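PDB 2CH9: cystatin F from Homo sapiens, which inhibits papain-like cysteine proteases such as papain and cathepsin L, and forms a disulfide-linked homodimer. Local coordinates for residues R55-L60 with M70-I75; M48-E53 with L86-C91; Y106-V111 with V120-C125; K21-N26 with A59-V64. One frame throughout, in Å; residues are numbered along the deposited sequence.

Contact 1 of 4, residues R55-L60 with M70-I75; sequences RITRAL and MLEVEI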
loop_
_atom_site.group_PDB
_atom_site.type_symbol
_atom_site.label_atom_id
_atom_site.label_comp_id
_atom_site.label_asym_id
_atom_site.label_seq_id
_atom_site.Cartn_x
_atom_site.Cartn_y
_atom_site.Cartn_z
ATOM N N ARG A 55 8.733 18.393 -4.753
ATOM C CA ARG A 55 8.731 18.341 -3.293
ATOM C C ARG A 55 8.231 16.987 -2.824
ATOM O O ARG A 55 7.267 16.470 -3.359
ATOM C CB ARG A 55 7.854 19.468 -2.720
ATOM C CG ARG A 55 7.855 19.585 -1.208
ATOM C CD ARG A 55 7.431 20.993 -0.754
ATOM N NE ARG A 55 5.983 21.184 -0.823
ATOM C CZ ARG A 55 5.203 21.481 0.218
ATOM N NH1 ARG A 55 5.724 21.638 1.434
ATOM N NH2 ARG A 55 3.893 21.623 0.043
ATOM N N ILE A 56 8.886 16.418 -1.821
ATOM C CA ILE A 56 8.412 15.188 -1.210
ATOM C C ILE A 56 7.985 15.544 0.198
ATOM O O ILE A 56 8.822 15.886 1.035
ATOM C CB ILE A 56 9.502 14.106 -1.183
ATOM C CG1 ILE A 56 10.014 13.845 -2.591
ATOM C CG2 ILE A 56 8.965 12.817 -0.532
ATOM C CD1 ILE A 56 11.395 13.280 -2.628
ATOM N N THR A 57 6.679 15.483 0.452
ATOM C CA THR A 57 6.146 15.962 1.722
ATOM C C THR A 57 6.078 14.868 2.784
ATOM O O THR A 57 6.287 15.138 3.967
ATOM C CB THR A 57 4.773 16.656 1.551
ATOM O OG1 THR A 57 4.014 15.977 0.550
ATOM C CG2 THR A 57 4.967 18.085 1.095
ATOM N N ARG A 58 5.807 13.635 2.355
ATOM C CA ARG A 58 5.680 12.495 3.271
ATOM C C ARG A 58 6.197 11.231 2.603
ATOM O O ARG A 58 6.125 11.094 1.387
ATOM C CB ARG A 58 4.220 12.319 3.750
ATOM C CG ARG A 58 3.755 13.454 4.636
ATOM C CD ARG A 58 2.406 13.240 5.321
ATOM N NE ARG A 58 1.298 13.695 4.477
ATOM C CZ ARG A 58 0.020 13.758 4.861
ATOM N NH1 ARG A 58 -0.333 13.388 6.090
ATOM N NH2 ARG A 58 -0.913 14.174 4.004
ATOM N N ALA A 59 6.729 10.314 3.403
ATOM C CA ALA A 59 7.325 9.088 2.868
ATOM C C ALA A 59 7.254 7.977 3.913
ATOM O O ALA A 59 7.560 8.208 5.093
ATOM C CB ALA A 59 8.773 9.330 2.472
ATOM N N LEU A 60 6.868 6.788 3.461
ATOM C CA LEU A 60 6.957 5.555 4.248
ATOM C C LEU A 60 7.715 4.557 3.389
ATOM O O LEU A 60 7.695 4.650 2.168
ATOM C CB LEU A 60 5.572 4.955 4.582
ATOM C CG LEU A 60 4.577 5.698 5.474
ATOM C CD1 LEU A 60 3.160 5.160 5.328
ATOM C CD2 LEU A 60 4.990 5.676 6.959
ATOM N N MET A 70 6.092 4.406 -0.118
ATOM C CA MET A 70 4.784 5.036 -0.242
ATOM C C MET A 70 5.057 6.523 -0.094
ATOM O O MET A 70 5.514 6.955 0.967
ATOM C CB MET A 70 3.829 4.533 0.850
ATOM C CG MET A 70 3.673 3.031 0.831
ATOM S SD MET A 70 2.764 2.409 2.238
ATOM C CE MET A 70 2.445 0.730 1.676
ATOM N N LEU A 71 4.789 7.293 -1.148
ATOM C CA LEU A 71 5.255 8.677 -1.218
ATOM C C LEU A 71 4.134 9.656 -1.480
ATOM O O LEU A 71 3.214 9.379 -2.245
ATOM C CB LEU A 71 6.309 8.855 -2.313
ATOM C CG LEU A 71 7.544 7.964 -2.356
ATOM C CD1 LEU A 71 8.398 8.402 -3.519
ATOM C CD2 LEU A 71 8.360 8.033 -1.046
ATOM N N GLU A 72 4.230 10.804 -0.813
ATOM C CA GLU A 72 3.440 11.976 -1.122
ATOM C C GLU A 72 4.430 12.962 -1.748
ATOM O O GLU A 72 5.308 13.491 -1.074
ATOM C CB GLU A 72 2.816 12.552 0.152
ATOM C CG GLU A 72 1.846 13.679 -0.071
ATOM C CD GLU A 72 1.302 14.228 1.241
ATOM O OE1 GLU A 72 2.055 14.926 1.976
ATOM O OE2 GLU A 72 0.117 13.970 1.551
ATOM N N VAL A 73 4.273 13.193 -3.042
ATOM C CA VAL A 73 5.272 13.905 -3.834
ATOM C C VAL A 73 4.571 14.944 -4.725
ATOM O O VAL A 73 3.531 14.655 -5.317
ATOM C CB VAL A 73 6.139 12.903 -4.669
ATOM C CG1 VAL A 73 5.275 11.829 -5.322
ATOM C CG2 VAL A 73 7.006 13.622 -5.702
ATOM N N GLU A 74 5.089 16.165 -4.758
ATOM C CA GLU A 74 4.600 17.162 -5.690
ATOM C C GLU A 74 5.446 17.118 -6.961
ATOM O O GLU A 74 6.663 16.948 -6.897
ATOM C CB GLU A 74 4.613 18.558 -5.066
ATOM C CG GLU A 74 3.481 18.787 -4.062
ATOM C CD GLU A 74 3.676 20.033 -3.220
ATOM O OE1 GLU A 74 4.354 20.984 -3.679
ATOM O OE2 GLU A 74 3.146 20.072 -2.087
ATOM N N ILE A 75 4.792 17.242 -8.112
ATOM C CA ILE A 75 5.494 17.292 -9.392
ATOM C C ILE A 75 5.137 18.575 -10.131
ATOM O O ILE A 75 4.037 19.097 -9.966
ATOM C CB ILE A 75 5.203 16.055 -10.263
ATOM C CG1 ILE A 75 3.721 15.992 -10.664
ATOM C CG2 ILE A 75 5.625 14.771 -9.524
ATOM C CD1 ILE A 75 3.436 14.960 -11.739
#
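The carboxylate of Glu72 reaches across to both Thr57 and Arg58. Its chain leaves the strand with CG anti to the backbone N (chi1 -173°) and runs on extended, and Arg58 grips the end side-on with two nitrogens, one to each oxygen. Arg58 NH2 donates to the syn lone pair of Glu72 OE2 at 2.7 Å, while Arg58 NE approaches Glu72 OE1 from above the carboxylate plane at 2.9 Å. Thr57 OG1 donates to Glu72 OE1 as well, at 2.6 Å, on its anti side. An alanine in place of Glu72 would probably leave the Arg58 guanidinium without this anionic mate and the Thr57 hydroxyl without its acceptor. Thr57 and Arg58 share one partner because the first strand of this antiparallel hairpin, 49-63 with 67-78 in the cystatin sheet, carries a classic beta bulge here. Glu72 O accepts from Thr57 N at 2.9 Å and, weakly, from Arg58 N. On the Arg55 side of the bulge, Arg55 and Glu74 lie side by side on the same face, joined by a salt bridge from Arg55 NH2 to Glu74 OE2 of 2.7 Å, with the methyl CG2 of Thr57 over the centre of the Arg55 guanidinium. On the opposite face, turned to helix 28-44, the contacts are apolar: Ala59 CB meets Leu71 CD2 at 3.8 Å, and Ile56 CG1 lies 4.3 Å from Val73 CG2.

Contact 2 of 4, residues M48-E53 with L86-C91; sequences MFLFKE and LRLDDC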
loop_
_atom_site.group_PDB
_atom_site.type_symbol
_atom_site.label_atom_id
_atom_site.label_comp_id
_atom_site.label_asym_id
_atom_site.label_seq_id
_atom_site.Cartn_x
_atom_site.Cartn_y
_atom_site.Cartn_z
ATOM N N MET A 48 3.272 18.273 -23.483
ATOM C CA MET A 48 4.331 18.590 -24.414
ATOM C C MET A 48 5.673 18.783 -23.689
ATOM O O MET A 48 6.739 18.701 -24.300
ATOM C CB MET A 48 3.919 19.770 -25.297
ATOM C CG MET A 48 4.634 21.081 -25.092
ATOM S SD MET A 48 4.734 21.886 -26.703
ATOM C CE MET A 48 5.735 20.698 -27.618
ATOM N N PHE A 49 5.604 19.015 -22.380
ATOM C CA PHE A 49 6.794 19.127 -21.535
ATOM C C PHE A 49 6.923 17.979 -20.535
ATOM O O PHE A 49 5.927 17.363 -20.140
ATOM C CB PHE A 49 6.800 20.459 -20.781
ATOM C CG PHE A 49 6.907 21.668 -21.671
ATOM C CD1 PHE A 49 8.125 22.028 -22.238
ATOM C CD2 PHE A 49 5.789 22.454 -21.931
ATOM C CE1 PHE A 49 8.230 23.148 -23.060
ATOM C CE2 PHE A 49 5.888 23.583 -22.759
ATOM C CZ PHE A 49 7.109 23.927 -23.321
ATOM N N LEU A 50 8.158 17.701 -20.125
ATOM C CA LEU A 50 8.404 16.751 -19.048
ATOM C C LEU A 50 8.108 17.392 -17.681
ATOM O O LEU A 50 8.346 18.587 -17.469
ATOM C CB LEU A 50 9.856 16.248 -19.065
ATOM C CG LEU A 50 10.430 15.432 -20.221
ATOM C CD1 LEU A 50 11.932 15.272 -20.006
ATOM C CD2 LEU A 50 9.751 14.072 -20.347
ATOM N N PHE A 51 7.602 16.586 -16.758
ATOM C CA PHE A 51 7.430 17.018 -15.377
ATOM C C PHE A 51 8.585 16.491 -14.545
ATOM O O PHE A 51 9.251 15.545 -14.948
ATOM C CB PHE A 51 6.097 16.520 -14.827
ATOM C CG PHE A 51 4.915 17.346 -15.254
ATOM C CD1 PHE A 51 4.547 17.431 -16.595
ATOM C CD2 PHE A 51 4.150 18.027 -14.307
ATOM C CE1 PHE A 51 3.438 18.196 -16.991
ATOM C CE2 PHE A 51 3.045 18.794 -14.688
ATOM C CZ PHE A 51 2.687 18.877 -16.032
ATOM N N LYS A 52 8.805 17.096 -13.380
ATOM C CA LYS A 52 9.873 16.689 -12.473
ATOM C C LYS A 52 9.374 16.783 -11.030
ATOM O O LYS A 52 8.572 17.671 -10.689
ATOM C CB LYS A 52 11.094 17.596 -12.688
ATOM C CG LYS A 52 12.334 17.296 -11.852
ATOM C CD LYS A 52 13.437 18.289 -12.182
ATOM C CE LYS A 52 14.694 18.024 -11.388
ATOM N NZ LYS A 52 15.764 19.028 -11.690
ATOM N N GLU A 53 9.824 15.863 -10.181
ATOM C CA GLU A 53 9.443 15.921 -8.772
ATOM C C GLU A 53 9.914 17.267 -8.198
ATOM O O GLU A 53 11.055 17.689 -8.432
ATOM C CB GLU A 53 10.007 14.716 -8.008
ATOM C CG GLU A 53 11.527 14.732 -7.721
ATOM C CD GLU A 53 12.409 14.367 -8.913
ATOM O OE1 GLU A 53 11.913 14.083 -10.029
ATOM O OE2 GLU A 53 13.637 14.377 -8.727
ATOM N N LEU A 86 15.800 14.151 -23.146
ATOM C CA LEU A 86 16.343 15.068 -22.161
ATOM C C LEU A 86 16.323 14.463 -20.776
ATOM O O LEU A 86 15.350 13.817 -20.371
ATOM C CB LEU A 86 15.589 16.404 -22.189
ATOM C CG LEU A 86 15.775 17.190 -23.502
ATOM C CD1 LEU A 86 14.836 18.394 -23.552
ATOM C CD2 LEU A 86 17.245 17.600 -23.726
ATOM N N ARG A 87 17.407 14.687 -20.047
ATOM C CA ARG A 87 17.561 14.172 -18.692
ATOM C C ARG A 87 16.990 15.145 -17.653
ATOM O O ARG A 87 17.302 16.338 -17.664
ATOM C CB ARG A 87 19.039 13.814 -18.415
ATOM C CG ARG A 87 20.070 14.825 -18.969
ATOM C CD ARG A 87 21.527 14.299 -19.055
ATOM N NE ARG A 87 21.953 13.486 -17.900
ATOM C CZ ARG A 87 21.991 13.897 -16.631
ATOM N NH1 ARG A 87 21.600 15.123 -16.302
ATOM N NH2 ARG A 87 22.401 13.065 -15.680
ATOM N N LEU A 88 16.149 14.620 -16.765
ATOM C CA LEU A 88 15.457 15.430 -15.763
ATOM C C LEU A 88 16.339 16.165 -14.754
ATOM O O LEU A 88 15.960 17.243 -14.302
ATOM C CB LEU A 88 14.429 14.592 -15.008
ATOM C CG LEU A 88 13.129 14.319 -15.743
ATOM C CD1 LEU A 88 12.315 13.302 -14.969
ATOM C CD2 LEU A 88 12.378 15.633 -15.880
ATOM N N ASP A 89 17.488 15.588 -14.395
ATOM C CA ASP A 89 18.444 16.263 -13.514
ATOM C C ASP A 89 18.851 17.638 -14.035
ATOM O O ASP A 89 19.169 18.527 -13.247
ATOM C CB ASP A 89 19.695 15.411 -13.298
ATOM C CG ASP A 89 19.440 14.206 -12.401
ATOM O OD1 ASP A 89 18.473 14.217 -11.605
ATOM O OD2 ASP A 89 20.232 13.246 -12.481
ATOM N N ASP A 90 18.835 17.811 -15.358
ATOM C CA ASP A 90 19.216 19.085 -15.974
ATOM C C ASP A 90 18.032 19.955 -16.419
ATOM O O ASP A 90 18.227 20.991 -17.046
ATOM C CB ASP A 90 20.178 18.849 -17.135
ATOM C CG ASP A 90 21.520 18.310 -16.683
ATOM O OD1 ASP A 90 22.014 18.694 -15.598
ATOM O OD2 ASP A 90 22.092 17.496 -17.430
ATOM N N CYS A 91 16.814 19.547 -16.072
ATOM C CA CYS A 91 15.622 20.346 -16.387
ATOM C C CYS A 91 15.211 21.225 -15.217
ATOM O O CYS A 91 15.158 20.768 -14.082
ATOM C CB CYS A 91 14.457 19.443 -16.812
ATOM S SG CYS A 91 14.809 18.535 -18.352
#
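Lys52 stretches its ammonium group to two backbone carbonyls of residues 86-91, part of the excursion between strands 67-78 and 102-112 of the cystatin fold, whose first part is closed by the Cys80-Cys91 disulfide. The side chain is fully extended, with CG anti to the backbone N (chi1 -178°). Lys52 NZ donates to Cys91 O at 3.0 Å, nearly in line with the carbonyl bond, and more weakly to Leu88 O at 3.2 Å. Leu88 O also accepts the N-H of Cys91, a backbone bond at the 3-10 turn 88-90. A methionine in place of Lys52 would probably leave Cys91 O without this donor and let the turn move more freely against the strand. The carboxylate of Asp89 finds its main partner elsewhere: its OD1 pairs with Arg35 of helix 28-44, which also binds Glu53, so one arginine joins turn, helix and strand. Arg87 NH1 makes a salt bridge to Asp90 OD2 within the same segment. Leu88 turns its CB toward the strand, and its CD2 packs against Lys52 CB at 4.0 Å and Leu50 CB at 4.1 Å. The same methyl, Leu88 CD2, lies 3.3 Å from Phe51 O.

Contact 3 of 4, residues Y106-V111 with V120-C125; sequences YSEVWV and VPVLRC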
loop_
_atom_site.group_PDB
_atom_site.type_symbol
_atom_site.label_atom_id
_atom_site.label_comp_id
_atom_site.label_asym_id
_atom_site.label_seq_id
_atom_site.Cartn_x
_atom_site.Cartn_y
_atom_site.Cartn_z
ATOM N N TYR A 106 0.184 10.771 -5.041
ATOM C CA TYR A 106 0.562 9.690 -4.166
ATOM C C TYR A 106 1.124 8.585 -5.054
ATOM O O TYR A 106 0.542 8.244 -6.086
ATOM C CB TYR A 106 -0.640 9.171 -3.363
ATOM C CG TYR A 106 -0.288 7.920 -2.586
ATOM C CD1 TYR A 106 0.421 8.002 -1.380
ATOM C CD2 TYR A 106 -0.616 6.644 -3.079
ATOM C CE1 TYR A 106 0.779 6.867 -0.679
ATOM C CE2 TYR A 106 -0.261 5.495 -2.373
ATOM C CZ TYR A 106 0.431 5.619 -1.169
ATOM O OH TYR A 106 0.782 4.496 -0.462
ATOM N N SER A 107 2.262 8.030 -4.664
ATOM C CA SER A 107 2.800 6.905 -5.384
ATOM C C SER A 107 3.294 5.775 -4.483
ATOM O O SER A 107 3.654 5.986 -3.311
ATOM C CB SER A 107 3.930 7.349 -6.316
ATOM O OG SER A 107 5.076 7.684 -5.567
ATOM N N GLU A 108 3.293 4.571 -5.053
ATOM C CA GLU A 108 3.996 3.433 -4.474
ATOM C C GLU A 108 5.003 2.983 -5.506
ATOM O O GLU A 108 4.680 2.870 -6.695
ATOM C CB GLU A 108 3.021 2.325 -4.094
ATOM C CG GLU A 108 2.177 2.721 -2.892
ATOM C CD GLU A 108 1.051 1.776 -2.550
ATOM O OE1 GLU A 108 0.855 0.723 -3.220
ATOM O OE2 GLU A 108 0.336 2.102 -1.581
ATOM N N VAL A 109 6.232 2.766 -5.048
ATOM C CA VAL A 109 7.358 2.451 -5.905
ATOM C C VAL A 109 8.074 1.280 -5.253
ATOM O O VAL A 109 8.484 1.363 -4.078
ATOM C CB VAL A 109 8.354 3.637 -5.967
ATOM C CG1 VAL A 109 9.569 3.279 -6.797
ATOM C CG2 VAL A 109 7.676 4.905 -6.497
ATOM N N TRP A 110 8.219 0.190 -5.998
ATOM C CA TRP A 110 8.873 -1.010 -5.491
ATOM C C TRP A 110 10.253 -1.120 -6.118
ATOM O O TRP A 110 10.377 -1.152 -7.350
ATOM C CB TRP A 110 8.034 -2.254 -5.814
ATOM C CG TRP A 110 8.576 -3.545 -5.226
ATOM C CD1 TRP A 110 8.944 -3.781 -3.919
ATOM C CD2 TRP A 110 8.787 -4.777 -5.925
ATOM N NE1 TRP A 110 9.372 -5.077 -3.774
ATOM C CE2 TRP A 110 9.287 -5.713 -4.984
ATOM C CE3 TRP A 110 8.587 -5.187 -7.246
ATOM C CZ2 TRP A 110 9.604 -7.032 -5.335
ATOM C CZ3 TRP A 110 8.904 -6.489 -7.592
ATOM C CH2 TRP A 110 9.405 -7.400 -6.635
ATOM N N VAL A 111 11.288 -1.147 -5.285
ATOM C CA VAL A 111 12.662 -1.162 -5.792
ATOM C C VAL A 111 13.395 -2.374 -5.242
ATOM O O VAL A 111 13.395 -2.608 -4.026
ATOM C CB VAL A 111 13.423 0.140 -5.439
ATOM C CG1 VAL A 111 14.807 0.170 -6.093
ATOM C CG2 VAL A 111 12.605 1.359 -5.855
ATOM N N VAL A 120 6.587 1.143 -10.504
ATOM C CA VAL A 120 5.675 2.120 -9.911
ATOM C C VAL A 120 4.225 1.573 -10.045
ATOM O O VAL A 120 3.486 1.960 -10.954
ATOM C CB VAL A 120 5.837 3.534 -10.555
ATOM C CG1 VAL A 120 4.986 4.569 -9.835
ATOM C CG2 VAL A 120 7.301 3.975 -10.563
ATOM N N PRO A 121 3.833 0.624 -9.172
ATOM C CA PRO A 121 2.510 0.013 -9.330
ATOM C C PRO A 121 1.324 0.940 -9.027
ATOM O O PRO A 121 0.225 0.673 -9.493
ATOM C CB PRO A 121 2.540 -1.165 -8.340
ATOM C CG PRO A 121 3.537 -0.801 -7.352
ATOM C CD PRO A 121 4.585 0.010 -8.063
ATOM N N VAL A 122 1.554 2.011 -8.270
ATOM C CA VAL A 122 0.492 2.984 -7.937
ATOM C C VAL A 122 0.959 4.416 -8.182
ATOM O O VAL A 122 2.026 4.814 -7.728
ATOM C CB VAL A 122 0.061 2.893 -6.439
ATOM C CG1 VAL A 122 -1.003 3.951 -6.108
ATOM C CG2 VAL A 122 -0.471 1.517 -6.117
ATOM N N LEU A 123 0.147 5.189 -8.893
ATOM C CA LEU A 123 0.379 6.623 -9.016
ATOM C C LEU A 123 -0.944 7.347 -9.180
ATOM O O LEU A 123 -1.696 7.088 -10.122
ATOM C CB LEU A 123 1.327 6.934 -10.171
ATOM C CG LEU A 123 1.666 8.384 -10.510
ATOM C CD1 LEU A 123 2.492 9.065 -9.403
ATOM C CD2 LEU A 123 2.394 8.428 -11.862
ATOM N N ARG A 124 -1.240 8.241 -8.240
ATOM C CA ARG A 124 -2.495 9.001 -8.274
ATOM C C ARG A 124 -2.099 10.464 -8.184
ATOM O O ARG A 124 -1.365 10.829 -7.273
ATOM C CB ARG A 124 -3.419 8.635 -7.098
ATOM C CG ARG A 124 -3.643 7.156 -6.875
ATOM C CD ARG A 124 -4.510 6.854 -5.638
ATOM N NE ARG A 124 -4.724 5.408 -5.507
ATOM C CZ ARG A 124 -4.207 4.610 -4.569
ATOM N NH1 ARG A 124 -3.464 5.082 -3.595
ATOM N NH2 ARG A 124 -4.478 3.310 -4.587
ATOM N N CYS A 125 -2.581 11.291 -9.113
ATOM C CA CYS A 125 -2.188 12.710 -9.166
ATOM C C CYS A 125 -3.375 13.643 -9.332
ATOM O O CYS A 125 -4.368 13.293 -9.979
ATOM C CB CYS A 125 -1.161 12.960 -10.278
ATOM S SG CYS A 125 0.380 12.068 -10.092
HETATM O O HOH W 1 -2.591 2.868 -1.739
#
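Tyr106, its CG anti to the backbone N (chi1 172°), lays its ring beside the guanidinium of Arg124, the two planes only 8° apart and the side chains pointing the same way. Arg124 NH1 comes within 3.3 Å of Tyr106 CD2, approaching obliquely. Val122 CG1 sits over the centre of the Arg124 guanidinium and meets the edge of the tyrosine ring, 4.1 Å from Tyr106 CD2. These residues share a face of the antiparallel hairpin formed by strands 102-112 and 117-126, the last two of the cystatin sheet. Tyr106 and Arg124 are a hydrogen-bonded pair, with Tyr106 N to Arg124 O at 2.7 Å. Glu108 joins the same face, running side by side with Val122, whose CG2 lies 3.3 Å from Glu108 OE1. Tyr106 OH donates to the anti lone pair of Glu108 OE2 at 2.7 Å, a water on that same oxygen also hydrogen-bonds to Arg124 NH1, and OE1 forms a salt bridge to Lys68. On the other face Ser107 CB packs against Leu123 CD1 at 3.8 Å, while Ser107 OG bonds to Ser37 of helix 28-44. Arg124 also pairs with a parallel strand of the second subunit, continuing the sheet across the dimer interface.

Contact 4 of 4, residues K21-N26 with A59-V64; sequences KTIKTN and ALVQIV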
loop_
_atom_site.group_PDB
_atom_site.type_symbol
_atom_site.label_atom_id
_atom_site.label_comp_id
_atom_site.label_asym_id
_atom_site.label_seq_id
_atom_site.Cartn_x
_atom_site.Cartn_y
_atom_site.Cartn_z
ATOM N N LYS A 21 7.093 1.956 7.545
ATOM C CA LYS A 21 7.683 2.817 8.596
ATOM C C LYS A 21 8.027 4.171 7.997
ATOM O O LYS A 21 8.403 4.275 6.848
ATOM C CB LYS A 21 8.994 2.244 9.180
ATOM C CG LYS A 21 9.124 0.727 9.372
ATOM C CD LYS A 21 8.274 0.165 10.517
ATOM C CE LYS A 21 9.010 -0.975 11.213
ATOM N NZ LYS A 21 9.405 -2.076 10.290
ATOM N N THR A 22 7.910 5.209 8.806
ATOM C CA THR A 22 8.363 6.533 8.423
ATOM C C THR A 22 9.828 6.508 7.968
ATOM O O THR A 22 10.679 5.817 8.552
ATOM C CB THR A 22 8.173 7.540 9.594
ATOM O OG1 THR A 22 8.422 8.866 9.128
ATOM C CG2 THR A 22 9.125 7.249 10.778
ATOM N N ILE A 23 10.116 7.282 6.933
ATOM C CA ILE A 23 11.484 7.478 6.477
ATOM C C ILE A 23 11.650 8.946 6.096
ATOM O O ILE A 23 10.678 9.576 5.673
ATOM C CB ILE A 23 11.835 6.486 5.321
ATOM C CG1 ILE A 23 13.347 6.505 5.009
ATOM C CG2 ILE A 23 10.927 6.708 4.084
ATOM C CD1 ILE A 23 13.762 5.426 3.998
ATOM N N LYS A 24 12.856 9.497 6.296
ATOM C CA LYS A 24 13.154 10.896 5.975
ATOM C C LYS A 24 12.914 11.178 4.501
ATOM O O LYS A 24 13.222 10.343 3.648
ATOM C CB LYS A 24 14.605 11.260 6.346
ATOM C CG LYS A 24 14.973 10.991 7.808
ATOM C CD LYS A 24 16.216 11.780 8.246
ATOM C CE LYS A 24 16.989 11.065 9.361
ATOM N NZ LYS A 24 16.107 10.392 10.374
ATOM N N THR A 25 12.387 12.362 4.197
ATOM C CA THR A 25 11.980 12.683 2.815
ATOM C C THR A 25 13.185 13.085 1.937
ATOM O O THR A 25 13.044 13.293 0.732
ATOM C CB THR A 25 10.876 13.777 2.784
ATOM O OG1 THR A 25 11.369 14.959 3.427
ATOM C CG2 THR A 25 9.615 13.315 3.531
ATOM N N ASN A 26 14.363 13.193 2.547
ATOM C CA ASN A 26 15.607 13.422 1.804
ATOM C C ASN A 26 16.531 12.193 1.732
ATOM O O ASN A 26 17.681 12.303 1.298
ATOM C CB ASN A 26 16.366 14.662 2.325
ATOM C CG ASN A 26 16.965 14.458 3.719
ATOM O OD1 ASN A 26 16.693 13.464 4.403
ATOM N ND2 ASN A 26 17.792 15.413 4.141
ATOM N N ALA A 59 6.729 10.314 3.403
ATOM C CA ALA A 59 7.325 9.088 2.868
ATOM C C ALA A 59 7.254 7.977 3.913
ATOM O O ALA A 59 7.560 8.208 5.093
ATOM C CB ALA A 59 8.773 9.330 2.472
ATOM N N LEU A 60 6.868 6.788 3.461
ATOM C CA LEU A 60 6.957 5.555 4.248
ATOM C C LEU A 60 7.715 4.557 3.389
ATOM O O LEU A 60 7.695 4.650 2.168
ATOM C CB LEU A 60 5.572 4.955 4.582
ATOM C CG LEU A 60 4.577 5.698 5.474
ATOM C CD1 LEU A 60 3.160 5.160 5.328
ATOM C CD2 LEU A 60 4.990 5.676 6.959
ATOM N N VAL A 61 8.389 3.610 4.029
ATOM C CA VAL A 61 9.064 2.558 3.291
ATOM C C VAL A 61 8.682 1.237 3.960
ATOM O O VAL A 61 8.550 1.157 5.170
ATOM C CB VAL A 61 10.577 2.772 3.269
ATOM C CG1 VAL A 61 11.152 2.740 4.710
ATOM C CG2 VAL A 61 11.272 1.761 2.362
ATOM N N GLN A 62 8.439 0.216 3.155
ATOM C CA GLN A 62 8.091 -1.076 3.690
ATOM C C GLN A 62 9.031 -2.113 3.098
ATOM O O GLN A 62 9.316 -2.075 1.893
ATOM C CB GLN A 62 6.634 -1.374 3.335
ATOM C CG GLN A 62 6.106 -2.729 3.778
ATOM C CD GLN A 62 4.663 -2.945 3.338
ATOM O OE1 GLN A 62 4.226 -2.383 2.326
ATOM N NE2 GLN A 62 3.907 -3.720 4.111
ATOM N N ILE A 63 9.515 -3.035 3.934
ATOM C CA ILE A 63 10.296 -4.177 3.419
ATOM C C ILE A 63 9.383 -5.251 2.844
ATOM O O ILE A 63 8.597 -5.860 3.572
ATOM C CB ILE A 63 11.208 -4.838 4.485
ATOM C CG1 ILE A 63 12.081 -3.795 5.193
ATOM C CG2 ILE A 63 12.061 -5.937 3.838
ATOM C CD1 ILE A 63 12.814 -2.855 4.246
ATOM N N VAL A 64 9.488 -5.482 1.537
ATOM C CA VAL A 64 8.762 -6.580 0.905
ATOM C C VAL A 64 9.608 -7.145 -0.236
ATOM O O VAL A 64 9.567 -6.662 -1.366
ATOM C CB VAL A 64 7.265 -6.201 0.558
ATOM C CG1 VAL A 64 7.138 -4.755 0.077
ATOM C CG2 VAL A 64 6.607 -7.195 -0.383
HETATM O O HOH W 2 8.158 11.308 6.206
#
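Lys21 and Val61 form an antiparallel hydrogen-bonded pair, with Lys21 N to Val61 O and Val61 N to Lys21 O both 2.9 Å, and next to it Thr22 and Leu60 form a non-hydrogen-bonded pair. Past this short strand Ile23 N still reaches Ala59 O at 3.3 Å, though the donor stands above the carbonyl plane, 44° out of it, as the chain begins to leave the sheet. A water takes over from there, donating to Ile23 O and accepting from Ala59 N. From residues 21-26, Ile23 makes the main apolar contact. With its CG1 anti to the backbone N (chi1 -170°), Ile23 CG2 falls between the backbone N and the carbonyl carbon, against Ala59 CB at 3.8 Å. The longer branch is extended, and Ile23 CD1 at its end packs on Val61 CG1, also at 3.8 Å. Leu60 uses the opposite side of the strand, laying its CD2 against the backbone at Thr22 N, 3.5 Å away. Farther along, Thr25 CG2 comes to 4.2 Å from Ala59 CB. The segment follows closely on the reactive-site Gly18, whose carbonyl accepts from Gln62 NE2, and residues 62-64 belong to the secondary area of contact, so both regions are held close together. Within this chain strand 21-22 is an edge of the sheet, flanking strand 49-63, while Ile23 and Ala59 both pack on Val30 of helix 28-44.

In the fold
From the N terminus, strand 21-22 meets residues 59-64 in contact 4, closing a loop that contains helix 28-44. Contact 2 opens within that loop, at residues 48-53, and closes beyond it at 86-91, so the two cross along the chain while lying on opposite sides of its centre. Contact 1, the hairpin of 55-60 with 70-75, falls wholly within the span of contact 2 and shares Ala59 and Leu60 with contact 4. Contact 3 follows in series and completes the sheet with its last hairpin. Leu71 and Ser107 join contacts 1 and 3 between neighbouring strands, and Trp110 NE1 reaches Val64 O between contacts 3 and 4. Contacts 1, 3 and 4 also touch the second subunit.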